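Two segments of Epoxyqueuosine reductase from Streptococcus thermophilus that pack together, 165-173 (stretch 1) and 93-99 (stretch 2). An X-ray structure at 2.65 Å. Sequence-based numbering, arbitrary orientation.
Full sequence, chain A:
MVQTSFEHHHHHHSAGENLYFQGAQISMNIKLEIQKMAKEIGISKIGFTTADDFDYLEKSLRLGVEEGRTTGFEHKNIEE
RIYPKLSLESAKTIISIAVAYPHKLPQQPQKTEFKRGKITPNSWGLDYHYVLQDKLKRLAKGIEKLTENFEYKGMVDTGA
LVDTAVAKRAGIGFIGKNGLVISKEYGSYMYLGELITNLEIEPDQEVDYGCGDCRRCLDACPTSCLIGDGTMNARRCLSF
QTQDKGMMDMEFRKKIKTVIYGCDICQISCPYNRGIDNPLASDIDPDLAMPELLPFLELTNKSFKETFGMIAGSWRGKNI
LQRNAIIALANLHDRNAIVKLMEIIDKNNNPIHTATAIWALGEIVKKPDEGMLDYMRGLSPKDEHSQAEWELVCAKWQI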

# COMPACT_ATOMS: atom_id res chain seq x y z
N ALA A 165 -4.64 -14.70 4.91
CA ALA A 165 -4.71 -16.08 5.38
C ALA A 165 -6.06 -16.70 5.09
O ALA A 165 -6.20 -17.92 4.92
CB ALA A 165 -4.41 -16.15 6.88
N VAL A 166 -7.06 -15.85 5.03
CA VAL A 166 -8.38 -16.27 4.60
C VAL A 166 -8.34 -16.74 3.15
O VAL A 166 -8.82 -17.82 2.84
CB VAL A 166 -9.41 -15.13 4.75
CG1 VAL A 166 -10.67 -15.43 3.97
CG2 VAL A 166 -9.71 -14.90 6.22
N ALA A 167 -7.78 -15.92 2.28
CA ALA A 167 -7.68 -16.25 0.86
C ALA A 167 -6.84 -17.51 0.59
O ALA A 167 -7.04 -18.17 -0.43
CB ALA A 167 -7.11 -15.07 0.09
N LYS A 168 -5.90 -17.82 1.47
CA LYS A 168 -5.15 -19.07 1.36
C LYS A 168 -6.02 -20.30 1.68
O LYS A 168 -6.15 -21.18 0.83
CB LYS A 168 -3.91 -19.08 2.25
CG LYS A 168 -3.16 -20.39 2.13
CD LYS A 168 -1.88 -20.42 2.93
CE LYS A 168 -1.66 -21.82 3.48
NZ LYS A 168 -0.53 -21.87 4.42
N ARG A 169 -6.59 -20.36 2.88
CA ARG A 169 -7.54 -21.43 3.21
C ARG A 169 -8.66 -21.60 2.18
O ARG A 169 -9.24 -22.67 2.09
CB ARG A 169 -8.21 -21.26 4.59
CG ARG A 169 -7.40 -21.74 5.78
CD ARG A 169 -8.24 -22.35 6.91
NE ARG A 169 -9.55 -21.72 7.12
CZ ARG A 169 -10.03 -21.26 8.29
NH1 ARG A 169 -11.25 -20.72 8.35
NH2 ARG A 169 -9.31 -21.34 9.42
N ALA A 170 -8.98 -20.55 1.44
CA ALA A 170 -10.05 -20.64 0.46
C ALA A 170 -9.54 -20.99 -0.93
O ALA A 170 -10.30 -21.03 -1.90
CB ALA A 170 -10.84 -19.33 0.43
N GLY A 171 -8.25 -21.24 -1.03
CA GLY A 171 -7.61 -21.59 -2.30
C GLY A 171 -7.70 -20.52 -3.38
O GLY A 171 -7.95 -20.83 -4.54
N ILE A 172 -7.49 -19.26 -3.00
CA ILE A 172 -7.32 -18.17 -4.00
C ILE A 172 -5.89 -18.24 -4.53
O ILE A 172 -5.63 -17.99 -5.71
CB ILE A 172 -7.62 -16.76 -3.42
CG1 ILE A 172 -9.08 -16.40 -3.66
CG2 ILE A 172 -6.79 -15.68 -4.09
CD1 ILE A 172 -10.06 -17.24 -2.89
N GLY A 173 -4.97 -18.57 -3.63
CA GLY A 173 -3.59 -18.67 -4.00
C GLY A 173 -2.85 -19.05 -2.74
O GLY A 173 -3.48 -19.37 -1.73
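Stretch 2, residues 93-99: TIISIAV

A serine, Ser96, sits at the center of this contact, yet no hydrogen bond joins the two stretches. Ser96 has 84 Å² covered, more than any other residue on either side, and four residues of stretch 1 gather around it. Its OG, with chi1 in the t well at 172°, lies 3.3 Å from Ala167 CA and 3.4 Å from Ala167 CB; Ile172 CD1 approaches the same OG at 3.5 Å. Ser96 CB packs 3.7 Å from Ala170 CB and 3.9 Å from Val166 CG1.

Stretch 2 is extended throughout, a strand from Thr93 to Val99 that continues beyond the segment. It crosses the helix end nearly at right angles, with 103° between the N-to-C directions and 7.9 Å between the axes at closest approach. Where small residues meet, the backbones come close: Ala167 CA and Ser96 CA are 5.4 Å apart.

The strand's alternation sets the rule for who touches. Ile94, Ser96 and Ala98 point their CA-to-CB bonds toward stretch 1, whereas Ile95 and Ile97 point away. Ile94 meets the helix through CG2, 3.8 Å from Val166 CG1. Further along, Ala98 CB lies 4.1 Å from Ile172 CG2, so an apolar pair lies on each side of Ser96 in the strand sequence, Ile94 with Val166 and Ala98 with Ile172.

Ile172 reaches the strand from beyond the helix. The helix closes in a Schellman motif: Gly171 takes positive phi (61°), a conformation that favors glycine, while Gly171 N bonds to Lys168 O at 2.8 Å and Ile172 N to Ala167 O at 2.8 Å. After this turn, Ile172 again points toward the strand, extending the contact past the last helical residues. The two stretches bury 307 Å², both sides summed, through van der Waals contacts that include two apolar side-chain pairs and the Ser96 hydroxyl.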

# COMPACT_ATOMS: atom_id res chain seq x y z
N THR A 93 -19.45 -20.46 6.99
CA THR A 93 -18.41 -20.42 5.96
C THR A 93 -17.93 -18.99 5.71
O THR A 93 -18.61 -18.02 6.09
CB THR A 93 -18.88 -21.08 4.64
OG1 THR A 93 -17.80 -21.11 3.70
CG2 THR A 93 -20.03 -20.32 4.01
N ILE A 94 -16.75 -18.85 5.10
CA ILE A 94 -16.19 -17.55 4.68
C ILE A 94 -15.88 -17.62 3.20
O ILE A 94 -15.21 -18.54 2.74
CB ILE A 94 -14.87 -17.19 5.41
CG1 ILE A 94 -15.10 -17.03 6.92
CG2 ILE A 94 -14.30 -15.90 4.86
CD1 ILE A 94 -13.84 -16.96 7.75
N ILE A 95 -16.32 -16.61 2.46
CA ILE A 95 -16.09 -16.54 1.02
C ILE A 95 -15.04 -15.48 0.75
O ILE A 95 -15.28 -14.29 0.98
CB ILE A 95 -17.37 -16.14 0.27
CG1 ILE A 95 -18.54 -17.02 0.73
CG2 ILE A 95 -17.14 -16.23 -1.23
CD1 ILE A 95 -19.90 -16.59 0.19
N SER A 96 -13.89 -15.91 0.26
CA SER A 96 -12.81 -15.00 -0.08
C SER A 96 -12.94 -14.58 -1.52
O SER A 96 -13.00 -15.44 -2.39
CB SER A 96 -11.45 -15.67 0.12
OG SER A 96 -10.42 -14.84 -0.39
N ILE A 97 -12.93 -13.27 -1.79
CA ILE A 97 -12.87 -12.77 -3.17
C ILE A 97 -11.50 -12.17 -3.53
O ILE A 97 -10.73 -11.80 -2.65
CB ILE A 97 -13.98 -11.76 -3.50
CG1 ILE A 97 -13.85 -10.50 -2.68
CG2 ILE A 97 -15.33 -12.40 -3.25
CD1 ILE A 97 -14.67 -9.37 -3.27
N ALA A 98 -11.22 -12.14 -4.82
CA ALA A 98 -10.01 -11.54 -5.35
C ALA A 98 -10.36 -10.81 -6.64
O ALA A 98 -11.05 -11.36 -7.49
CB ALA A 98 -8.97 -12.60 -5.62
N VAL A 99 -9.92 -9.56 -6.75
CA VAL A 99 -10.11 -8.78 -7.97
C VAL A 99 -8.73 -8.42 -8.44
O VAL A 99 -7.94 -7.85 -7.68
CB VAL A 99 -10.94 -7.51 -7.73
CG1 VAL A 99 -11.07 -6.69 -9.01
CG2 VAL A 99 -12.33 -7.87 -7.22